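Local coordinates for protein endoglucanase (PDB 2C4X) that is the C-terminal PKD and CBM44 carbohydrate-binding part of a cellulosomal enzyme, probably a cellulase, and recognises beta-glucan chains and xyloglucan, at residues E129-W140 and F243-D251; L152-G163 and E221-G232. The protein carries 1 engineered substitution. All blocks are in the same frame, centred on the assembly; numbering follows the deposited sequence.

Contact 1: E129-W140 and F243-D251. With CA (calcium ion), chain C.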
loop_
_atom_site.group_PDB
_atom_site.type_symbol
_atom_site.label_atom_id
_atom_site.label_comp_id
_atom_site.label_asym_id
_atom_site.label_seq_id
_atom_site.Cartn_x
_atom_site.Cartn_y
_atom_site.Cartn_z
ATOM N N GLU A 129 12.037 5.670 -15.219
ATOM C CA GLU A 129 11.122 6.640 -15.834
ATOM C C GLU A 129 9.912 6.948 -14.956
ATOM O O GLU A 129 9.526 8.112 -14.807
ATOM C CB GLU A 129 10.679 6.178 -17.228
ATOM C CG GLU A 129 11.780 6.288 -18.284
ATOM C CD GLU A 129 11.430 5.625 -19.615
ATOM O OE1 GLU A 129 10.291 5.132 -19.787
ATOM O OE2 GLU A 129 12.314 5.608 -20.502
ATOM N N LYS A 130 9.322 5.894 -14.390
ATOM C CA LYS A 130 8.247 6.008 -13.414
ATOM C C LYS A 130 8.438 4.953 -12.332
ATOM O O LYS A 130 8.796 3.809 -12.622
ATOM C CB LYS A 130 6.875 5.799 -14.068
ATOM C CG LYS A 130 6.440 6.884 -15.035
ATOM C CD LYS A 130 4.993 6.688 -15.481
ATOM C CE LYS A 130 4.706 7.466 -16.769
ATOM N NZ LYS A 130 4.857 8.945 -16.608
ATOM N N ALA A 131 8.195 5.342 -11.085
ATOM C CA ALA A 131 8.175 4.403 -9.969
ATOM C C ALA A 131 7.104 4.839 -8.992
ATOM O O ALA A 131 6.769 6.030 -8.925
ATOM C CB ALA A 131 9.529 4.348 -9.289
ATOM N N PHE A 132 6.549 3.881 -8.252
ATOM C CA PHE A 132 5.567 4.200 -7.222
ATOM C C PHE A 132 6.274 4.560 -5.916
ATOM O O PHE A 132 5.871 5.492 -5.217
ATOM C CB PHE A 132 4.561 3.052 -7.007
ATOM C CG PHE A 132 3.557 3.338 -5.929
ATOM C CD1 PHE A 132 2.481 4.191 -6.175
ATOM C CD2 PHE A 132 3.710 2.795 -4.657
ATOM C CE1 PHE A 132 1.560 4.487 -5.168
ATOM C CE2 PHE A 132 2.802 3.088 -3.639
ATOM C CZ PHE A 132 1.718 3.931 -3.898
ATOM N N LYS A 133 7.318 3.803 -5.592
ATOM C CA LYS A 133 8.167 4.071 -4.437
ATOM C C LYS A 133 9.612 3.828 -4.821
ATOM O O LYS A 133 9.905 2.911 -5.587
ATOM C CB LYS A 133 7.810 3.161 -3.265
ATOM C CG LYS A 133 6.800 3.732 -2.301
ATOM C CD LYS A 133 6.838 2.983 -0.969
ATOM C CE LYS A 133 6.365 1.541 -1.110
ATOM N NZ LYS A 133 6.239 0.888 0.235
ATOM N N GLY A 134 10.512 4.640 -4.278
ATOM C CA GLY A 134 11.924 4.517 -4.588
ATOM C C GLY A 134 12.199 5.097 -5.956
ATOM O O GLY A 134 11.415 5.904 -6.473
ATOM N N GLU A 135 13.304 4.676 -6.557
ATOM C CA GLU A 135 13.714 5.242 -7.829
ATOM C C GLU A 135 13.347 4.366 -9.029
ATOM O O GLU A 135 13.365 4.837 -10.164
ATOM C CB GLU A 135 15.211 5.556 -7.807
ATOM C CG GLU A 135 15.596 6.673 -6.822
ATOM C CD GLU A 135 17.077 6.684 -6.495
ATOM O OE1 GLU A 135 17.709 5.605 -6.551
ATOM O OE2 GLU A 135 17.615 7.768 -6.175
ATOM N N ARG A 136 12.974 3.112 -8.775
ATOM C CA ARG A 136 12.815 2.139 -9.859
ATOM C C ARG A 136 11.522 1.329 -9.801
ATOM O O ARG A 136 10.889 1.229 -8.758
ATOM C CB ARG A 136 14.013 1.189 -9.893
ATOM C CG ARG A 136 15.329 1.863 -10.229
ATOM C CD ARG A 136 16.470 0.874 -10.245
ATOM N NE ARG A 136 17.657 1.489 -10.826
ATOM C CZ ARG A 136 17.962 1.474 -12.121
ATOM N NH1 ARG A 136 17.172 0.861 -13.002
ATOM N NH2 ARG A 136 19.072 2.080 -12.534
ATOM N N GLY A 137 11.147 0.764 -10.944
ATOM C CA GLY A 137 10.009 -0.145 -11.052
ATOM C C GLY A 137 10.140 -0.899 -12.362
ATOM O O GLY A 137 11.210 -0.900 -12.972
ATOM N N LEU A 138 9.055 -1.539 -12.791
ATOM C CA LEU A 138 9.027 -2.217 -14.089
ATOM C C LEU A 138 8.311 -1.372 -15.129
ATOM O O LEU A 138 7.369 -0.631 -14.811
ATOM C CB LEU A 138 8.369 -3.600 -13.993
ATOM C CG LEU A 138 9.083 -4.676 -13.170
ATOM C CD1 LEU A 138 8.357 -6.022 -13.268
ATOM C CD2 LEU A 138 10.556 -4.815 -13.581
ATOM N N LYS A 139 8.780 -1.482 -16.367
ATOM C CA LYS A 139 8.156 -0.838 -17.504
ATOM C C LYS A 139 7.787 -1.944 -18.479
ATOM O O LYS A 139 8.660 -2.633 -19.012
ATOM C CB LYS A 139 9.118 0.168 -18.140
ATOM C CG LYS A 139 8.593 0.873 -19.373
ATOM C CD LYS A 139 9.675 1.765 -19.970
ATOM C CE LYS A 139 9.270 2.284 -21.331
ATOM N NZ LYS A 139 10.254 3.269 -21.878
ATOM N N TRP A 140 6.490 -2.112 -18.690
ATOM C CA TRP A 140 5.956 -3.240 -19.445
ATOM C C TRP A 140 5.279 -2.719 -20.701
ATOM O O TRP A 140 4.228 -2.081 -20.632
ATOM C CB TRP A 140 4.985 -4.027 -18.554
ATOM C CG TRP A 140 4.247 -5.205 -19.181
ATOM C CD1 TRP A 140 4.686 -6.038 -20.179
ATOM C CD2 TRP A 140 2.951 -5.693 -18.793
ATOM N NE1 TRP A 140 3.727 -7.000 -20.448
ATOM C CE2 TRP A 140 2.655 -6.810 -19.612
ATOM C CE3 TRP A 140 2.008 -5.287 -17.832
ATOM C CZ2 TRP A 140 1.446 -7.527 -19.502
ATOM C CZ3 TRP A 140 0.805 -6.004 -17.719
ATOM C CH2 TRP A 140 0.539 -7.112 -18.550
ATOM N N PHE A 243 1.162 -0.012 -26.086
ATOM C CA PHE A 243 0.942 0.717 -24.838
ATOM C C PHE A 243 1.925 0.282 -23.748
ATOM O O PHE A 243 2.458 -0.836 -23.781
ATOM C CB PHE A 243 -0.516 0.573 -24.360
ATOM C CG PHE A 243 -0.960 -0.856 -24.140
ATOM C CD1 PHE A 243 -1.460 -1.620 -25.195
ATOM C CD2 PHE A 243 -0.894 -1.431 -22.877
ATOM C CE1 PHE A 243 -1.874 -2.936 -24.997
ATOM C CE2 PHE A 243 -1.300 -2.744 -22.669
ATOM C CZ PHE A 243 -1.799 -3.499 -23.734
ATOM N N THR A 244 2.159 1.165 -22.779
ATOM C CA THR A 244 3.127 0.893 -21.725
ATOM C C THR A 244 2.517 1.010 -20.339
ATOM O O THR A 244 1.966 2.048 -19.959
ATOM C CB THR A 244 4.403 1.775 -21.864
ATOM O OG1 THR A 244 5.066 1.435 -23.085
ATOM C CG2 THR A 244 5.364 1.529 -20.707
ATOM N N ILE A 245 2.620 -0.087 -19.595
ATOM C CA ILE A 245 2.148 -0.159 -18.219
ATOM C C ILE A 245 3.360 -0.166 -17.295
ATOM O O ILE A 245 4.387 -0.753 -17.620
ATOM C CB ILE A 245 1.258 -1.412 -18.020
ATOM C CG1 ILE A 245 -0.119 -1.172 -18.653
ATOM C CG2 ILE A 245 1.125 -1.785 -16.542
ATOM C CD1 ILE A 245 -0.834 -2.429 -19.058
ATOM N N TYR A 246 3.243 0.523 -16.162
ATOM C CA TYR A 246 4.286 0.507 -15.148
ATOM C C TYR A 246 3.796 -0.239 -13.915
ATOM O O TYR A 246 2.626 -0.134 -13.535
ATOM C CB TYR A 246 4.727 1.929 -14.792
ATOM C CG TYR A 246 5.324 2.687 -15.956
ATOM C CD1 TYR A 246 4.509 3.350 -16.870
ATOM C CD2 TYR A 246 6.702 2.732 -16.150
ATOM C CE1 TYR A 246 5.051 4.044 -17.950
ATOM C CE2 TYR A 246 7.254 3.424 -17.223
ATOM C CZ TYR A 246 6.421 4.081 -18.118
ATOM O OH TYR A 246 6.952 4.779 -19.181
ATOM N N VAL A 247 4.696 -1.008 -13.315
ATOM C CA VAL A 247 4.381 -1.862 -12.169
ATOM C C VAL A 247 5.480 -1.710 -11.131
ATOM O O VAL A 247 6.663 -1.787 -11.458
ATOM C CB VAL A 247 4.278 -3.362 -12.565
ATOM C CG1 VAL A 247 3.926 -4.218 -11.350
ATOM C CG2 VAL A 247 3.253 -3.569 -13.691
ATOM N N ASP A 248 5.089 -1.499 -9.879
ATOM C CA ASP A 248 6.069 -1.298 -8.812
ATOM C C ASP A 248 5.456 -1.596 -7.471
ATOM O O ASP A 248 4.232 -1.580 -7.329
ATOM C CB ASP A 248 6.607 0.144 -8.812
ATOM C CG ASP A 248 7.850 0.311 -7.945
ATOM O OD1 ASP A 248 8.539 -0.699 -7.674
ATOM O OD2 ASP A 248 8.153 1.453 -7.525
ATOM N N ALA A 249 6.325 -1.871 -6.501
ATOM C CA ALA A 249 5.963 -1.927 -5.087
ATOM C C ALA A 249 4.850 -2.934 -4.798
ATOM O O ALA A 249 3.892 -2.632 -4.071
ATOM C CB ALA A 249 5.606 -0.528 -4.559
ATOM N N ILE A 250 4.980 -4.126 -5.381
ATOM C CA ILE A 250 4.112 -5.254 -5.023
ATOM C C ILE A 250 4.510 -5.706 -3.620
ATOM O O ILE A 250 5.689 -5.973 -3.348
ATOM C CB ILE A 250 4.206 -6.423 -6.026
ATOM C CG1 ILE A 250 3.936 -5.923 -7.451
ATOM C CG2 ILE A 250 3.216 -7.524 -5.653
ATOM C CD1 ILE A 250 4.294 -6.930 -8.539
ATOM N N ASP A 251 3.532 -5.755 -2.725
ATOM C CA ASP A 251 3.823 -5.887 -1.306
ATOM C C ASP A 251 2.785 -6.717 -0.560
ATOM O O ASP A 251 1.612 -6.763 -0.939
ATOM C CB ASP A 251 3.921 -4.493 -0.672
ATOM C CG ASP A 251 4.819 -4.466 0.546
ATOM O OD1 ASP A 251 5.575 -5.442 0.762
ATOM O OD2 ASP A 251 4.778 -3.459 1.286
HETATM CA CA CA C . 10.318 0.724 -6.478
HETATM O O HOH W 1 4.680 -1.143 -0.084
#
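Lys130 lies across one face of the Tyr246 ring, its chain crossing the ring at about a right angle. CB sits 3.7 Å from Tyr246 CD2, CG passes above the CE2 and CZ side, and CD comes down 3.8 Å from the Tyr246 ring centroid, 19° off the ring normal: a CH-pi contact. CE continues to 3.6 Å from Tyr246 CE1, where the chain bends at its end. Lys139 runs alongside the same ring, pointing the same way; its CG touches both Tyr246 CE2 and Thr244 CG2, and its extended chain carries NZ to a 2.8 Å salt bridge with Glu129 OE1.

At the other end Asp248 joins the segments through calcium. CG lies anti to the backbone N (chi1 -167°), which turns the carboxylate into the 132-136 loop, where OD1 and OD2 both bind the ion, as do the carbonyl oxygens of Lys133 and Arg136. OD2 also accepts two backbone hydrogen bonds, from Phe132 N at 3.0 Å on its anti lone pair and from Lys133 N at 3.2 Å, nearly straight at 173°. Asp99, Asn104 and Glu106 complete the site.

Between these ends Leu138 and Trp140 pair with Val247 and Ile245 as antiparallel hydrogen-bonded pairs. Strand 137-145 is flanked in its sheet by 120-127 and 241-251, and 241-251 by 165-172; Trp140, Ile245 and Val247 face inward onto strand 229-238 of the opposing sheet.

Contact 2: L152-G163 and E221-G232; sequences LKLDGGTIVVPG and EDVDPTWPQQMG
The Gln229 side chain crosses that of Val160 at about a right angle, and its amide grips the backbone of the 156-163 loop with both its oxygen and its nitrogen. NE2 gives a 2.9 Å hydrogen bond to Val160 O, the acceptor lying in the amide plane. OE1 takes two: Val160 N, 3.0 Å away, uses a lone pair in the carbonyl plane, whereas Ile159 N, at 2.8 Å, comes from above that plane. Three bonds thus fix the rotation of the amide. CG anti to the carbonyl carbon (chi1 -56°) and an extended chain beyond it bring the group there.

Ile159 crosses Met231, a selenomethionine, putting CD1 3.7 Å from Met231 CB. On the other face of the strand pair, the Gln230 amide stands nearly perpendicular (85°) to the Asp155 carboxylate, and NE2 reaches OD1 on its syn side at 2.9 Å. A water links Gln230 OE1, also bonded to Tyr184, with Lys153 NZ, also bonded to Ser116. Farther along, the Pro162 ring lies across Pro225.

Leu154 and Met231 form an antiparallel hydrogen-bonded pair between neighbouring inner strands, 148-155 and 229-238, in one antiparallel sheet of the CBM44 beta-sandwich.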
loop_
_atom_site.group_PDB
_atom_site.type_symbol
_atom_site.label_atom_id
_atom_site.label_comp_id
_atom_site.label_asym_id
_atom_site.label_seq_id
_atom_site.Cartn_x
_atom_site.Cartn_y
_atom_site.Cartn_z
ATOM N N LEU A 152 2.366 -10.298 -17.452
ATOM C CA LEU A 152 3.637 -10.038 -16.801
ATOM C C LEU A 152 3.605 -10.914 -15.552
ATOM O O LEU A 152 2.782 -10.688 -14.664
ATOM C CB LEU A 152 3.763 -8.550 -16.431
ATOM C CG LEU A 152 5.025 -8.141 -15.668
ATOM C CD1 LEU A 152 6.275 -8.486 -16.463
ATOM C CD2 LEU A 152 4.993 -6.661 -15.290
ATOM N N LYS A 153 4.498 -11.898 -15.476
ATOM C CA LYS A 153 4.306 -13.009 -14.543
ATOM C C LYS A 153 5.586 -13.480 -13.843
ATOM O O LYS A 153 6.695 -13.319 -14.356
ATOM C CB LYS A 153 3.632 -14.189 -15.268
ATOM C CG LYS A 153 4.563 -14.936 -16.245
ATOM C CD LYS A 153 3.825 -15.975 -17.041
ATOM C CE LYS A 153 4.770 -16.716 -17.980
ATOM N NZ LYS A 153 3.999 -17.716 -18.793
ATOM N N LEU A 154 5.394 -14.053 -12.661
ATOM C CA LEU A 154 6.447 -14.676 -11.896
ATOM C C LEU A 154 6.042 -16.131 -11.646
ATOM O O LEU A 154 5.021 -16.387 -10.997
ATOM C CB LEU A 154 6.591 -13.961 -10.546
ATOM C CG LEU A 154 7.890 -13.857 -9.731
ATOM C CD1 LEU A 154 7.566 -14.081 -8.258
ATOM C CD2 LEU A 154 9.057 -14.750 -10.168
ATOM N N ASP A 155 6.815 -17.076 -12.179
ATOM C CA ASP A 155 6.712 -18.467 -11.752
ATOM C C ASP A 155 7.800 -18.642 -10.701
ATOM O O ASP A 155 8.973 -18.483 -10.973
ATOM C CB ASP A 155 6.920 -19.449 -12.910
ATOM C CG ASP A 155 5.797 -19.413 -13.927
ATOM O OD1 ASP A 155 4.670 -19.902 -13.629
ATOM O OD2 ASP A 155 6.058 -18.911 -15.048
ATOM N N GLY A 156 7.426 -19.043 -9.509
ATOM C CA GLY A 156 6.224 -19.773 -9.326
ATOM C C GLY A 156 6.692 -21.051 -8.687
ATOM O O GLY A 156 6.626 -22.128 -9.301
ATOM N N GLY A 157 7.273 -20.862 -7.502
ATOM C CA GLY A 157 7.378 -21.862 -6.447
ATOM C C GLY A 157 6.349 -21.366 -5.445
ATOM O O GLY A 157 5.234 -21.024 -5.831
ATOM N N THR A 158 6.697 -21.273 -4.169
ATOM C CA THR A 158 5.712 -20.749 -3.215
ATOM C C THR A 158 5.960 -19.258 -2.944
ATOM O O THR A 158 6.915 -18.890 -2.264
ATOM C CB THR A 158 5.606 -21.591 -1.902
ATOM O OG1 THR A 158 5.980 -20.804 -0.769
ATOM C CG2 THR A 158 6.453 -22.866 -1.973
ATOM N N ILE A 159 5.107 -18.408 -3.506
ATOM C CA ILE A 159 5.297 -16.963 -3.414
ATOM C C ILE A 159 4.686 -16.414 -2.117
ATOM O O ILE A 159 5.353 -15.705 -1.368
ATOM C CB ILE A 159 4.758 -16.229 -4.673
ATOM C CG1 ILE A 159 5.367 -16.847 -5.943
ATOM C CG2 ILE A 159 5.036 -14.721 -4.590
ATOM C CD1 ILE A 159 4.738 -16.387 -7.251
ATOM N N VAL A 160 3.426 -16.753 -1.857
ATOM C CA VAL A 160 2.730 -16.319 -0.637
ATOM C C VAL A 160 2.039 -17.489 0.060
ATOM O O VAL A 160 1.663 -18.468 -0.585
ATOM C CB VAL A 160 1.702 -15.181 -0.916
ATOM C CG1 VAL A 160 2.406 -13.944 -1.432
ATOM C CG2 VAL A 160 0.639 -15.617 -1.912
ATOM N N VAL A 161 1.891 -17.399 1.380
ATOM C CA VAL A 161 1.098 -18.387 2.101
ATOM C C VAL A 161 -0.390 -18.095 1.871
ATOM O O VAL A 161 -0.770 -16.932 1.711
ATOM C CB VAL A 161 1.446 -18.470 3.629
ATOM C CG1 VAL A 161 2.932 -18.781 3.832
ATOM C CG2 VAL A 161 1.040 -17.202 4.373
ATOM N N PRO A 162 -1.229 -19.147 1.819
ATOM C CA PRO A 162 -2.678 -18.955 1.713
ATOM C C PRO A 162 -3.229 -17.996 2.775
ATOM O O PRO A 162 -2.830 -18.055 3.942
ATOM C CB PRO A 162 -3.226 -20.366 1.925
ATOM C CG PRO A 162 -2.141 -21.255 1.433
ATOM C CD PRO A 162 -0.868 -20.579 1.834
ATOM N N GLY A 163 -4.133 -17.112 2.358
ATOM C CA GLY A 163 -4.716 -16.109 3.251
ATOM C C GLY A 163 -4.111 -14.721 3.090
ATOM O O GLY A 163 -4.637 -13.751 3.632
ATOM N N GLU A 221 -7.577 -18.755 1.900
ATOM C CA GLU A 221 -7.006 -19.583 2.964
ATOM C C GLU A 221 -7.011 -21.101 2.716
ATOM O O GLU A 221 -6.194 -21.824 3.293
ATOM C CB GLU A 221 -7.711 -19.276 4.284
ATOM C CG GLU A 221 -6.741 -19.037 5.412
ATOM C CD GLU A 221 -7.133 -17.850 6.271
ATOM O OE1 GLU A 221 -8.068 -17.998 7.094
ATOM O OE2 GLU A 221 -6.498 -16.775 6.127
ATOM N N ASP A 222 -7.926 -21.577 1.875
ATOM C CA ASP A 222 -8.081 -23.021 1.644
ATOM C C ASP A 222 -7.193 -23.615 0.538
ATOM O O ASP A 222 -7.271 -24.810 0.256
ATOM C CB ASP A 222 -9.560 -23.393 1.425
ATOM C CG ASP A 222 -10.161 -22.749 0.177
ATOM O OD1 ASP A 222 -9.485 -21.937 -0.493
ATOM O OD2 ASP A 222 -11.329 -23.065 -0.141
ATOM N N VAL A 223 -6.354 -22.783 -0.071
ATOM C CA VAL A 223 -5.390 -23.224 -1.080
ATOM C C VAL A 223 -4.320 -24.117 -0.449
ATOM O O VAL A 223 -3.823 -23.821 0.636
ATOM C CB VAL A 223 -4.714 -22.000 -1.760
ATOM C CG1 VAL A 223 -3.552 -22.424 -2.661
ATOM C CG2 VAL A 223 -5.736 -21.196 -2.550
ATOM N N ASP A 224 -3.962 -25.206 -1.124
ATOM C CA ASP A 224 -2.853 -26.051 -0.679
ATOM C C ASP A 224 -1.550 -25.230 -0.654
ATOM O O ASP A 224 -1.117 -24.718 -1.694
ATOM C CB ASP A 224 -2.725 -27.282 -1.584
ATOM C CG ASP A 224 -1.777 -28.347 -1.024
ATOM O OD1 ASP A 224 -0.806 -28.010 -0.320
ATOM O OD2 ASP A 224 -1.989 -29.538 -1.318
ATOM N N PRO A 225 -0.922 -25.097 0.536
ATOM C CA PRO A 225 0.294 -24.271 0.646
ATOM C C PRO A 225 1.519 -24.830 -0.101
ATOM O O PRO A 225 2.484 -24.102 -0.318
ATOM C CB PRO A 225 0.558 -24.222 2.157
ATOM C CG PRO A 225 -0.117 -25.435 2.715
ATOM C CD PRO A 225 -1.302 -25.705 1.830
ATOM N N THR A 226 1.468 -26.100 -0.497
ATOM C CA THR A 226 2.593 -26.745 -1.177
ATOM C C THR A 226 2.573 -26.573 -2.706
ATOM O O THR A 226 3.570 -26.860 -3.375
ATOM C CB THR A 226 2.692 -28.245 -0.811
ATOM O OG1 THR A 226 1.498 -28.926 -1.219
ATOM C CG2 THR A 226 2.867 -28.418 0.699
ATOM N N TRP A 227 1.448 -26.096 -3.248
ATOM C CA TRP A 227 1.290 -25.946 -4.697
ATOM C C TRP A 227 2.131 -24.791 -5.195
ATOM O O TRP A 227 2.075 -23.700 -4.612
ATOM C CB TRP A 227 -0.178 -25.688 -5.057
ATOM C CG TRP A 227 -1.067 -26.905 -5.011
ATOM C CD1 TRP A 227 -0.819 -28.091 -4.373
ATOM C CD2 TRP A 227 -2.361 -27.034 -5.610
ATOM N NE1 TRP A 227 -1.875 -28.954 -4.553
ATOM C CE2 TRP A 227 -2.836 -28.328 -5.305
ATOM C CE3 TRP A 227 -3.162 -26.182 -6.391
ATOM C CZ2 TRP A 227 -4.085 -28.795 -5.749
ATOM C CZ3 TRP A 227 -4.393 -26.647 -6.838
ATOM C CH2 TRP A 227 -4.841 -27.942 -6.518
ATOM N N PRO A 228 2.919 -25.017 -6.269
ATOM C CA PRO A 228 3.614 -23.894 -6.892
ATOM C C PRO A 228 2.602 -22.846 -7.367
ATOM O O PRO A 228 1.435 -23.181 -7.625
ATOM C CB PRO A 228 4.367 -24.536 -8.064
ATOM C CG PRO A 228 3.715 -25.853 -8.289
ATOM C CD PRO A 228 3.213 -26.293 -6.949
ATOM N N GLN A 229 3.038 -21.589 -7.439
ATOM C CA GLN A 229 2.148 -20.471 -7.748
ATOM C C GLN A 229 2.707 -19.600 -8.858
ATOM O O GLN A 229 3.915 -19.319 -8.893
ATOM C CB GLN A 229 1.948 -19.599 -6.505
ATOM C CG GLN A 229 1.433 -20.332 -5.286
ATOM C CD GLN A 229 1.576 -19.522 -4.003
ATOM O OE1 GLN A 229 2.300 -18.524 -3.956
ATOM N NE2 GLN A 229 0.902 -19.962 -2.951
ATOM N N GLN A 230 1.838 -19.177 -9.771
ATOM C CA GLN A 230 2.183 -18.106 -10.697
ATOM C C GLN A 230 1.453 -16.844 -10.265
ATOM O O GLN A 230 0.229 -16.853 -10.124
ATOM C CB GLN A 230 1.814 -18.476 -12.132
ATOM C CG GLN A 230 2.229 -17.430 -13.158
ATOM C CD GLN A 230 1.849 -17.828 -14.563
ATOM O OE1 GLN A 230 1.102 -17.116 -15.236
ATOM N NE2 GLN A 230 2.354 -18.978 -15.016
HETATM N N MSE A 231 2.204 -15.769 -10.031
HETATM C CA MSE A 231 1.621 -14.464 -9.737
HETATM C C MSE A 231 1.904 -13.517 -10.902
HETATM O O MSE A 231 2.980 -13.557 -11.494
HETATM C CB MSE A 231 2.212 -13.914 -8.438
HETATM C CG MSE A 231 1.659 -12.571 -7.964
HETATM SE SE MSE A 231 2.601 -11.926 -6.326
HETATM C CE MSE A 231 4.217 -11.298 -7.145
ATOM N N GLY A 232 0.950 -12.669 -11.248
ATOM C CA GLY A 232 1.233 -11.682 -12.279
ATOM C C GLY A 232 0.137 -10.675 -12.523
ATOM O O GLY A 232 -0.774 -10.514 -11.718
HETATM O O HOH W 2 1.446 -18.167 -17.882
#

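Overall arrangement
Contacts 1 and 2 lie in the two facing sheets of the CBM44 sandwich, their centres about 22 Å apart. Strand 137-145 leads into 148-155, and 229-238 into 241-251, so each sheet receives one strand from each of these consecutive pairs, and contact 2 is nested within the chain loop that contact 1 closes. Leu152 is one place where the two contacts touch: its CD2 packs 3.9 Å from Val247 CG2 and 4.0 Å from Leu138 CD1, while Trp140 CZ2 approaches Leu152 N at 3.6 Å. Ile250 CG2 also packs 4.2 Å from Met231 CE. The calcium belongs to contact 1; from contact 2, the Leu152 side chain remains about 13 Å from the ion.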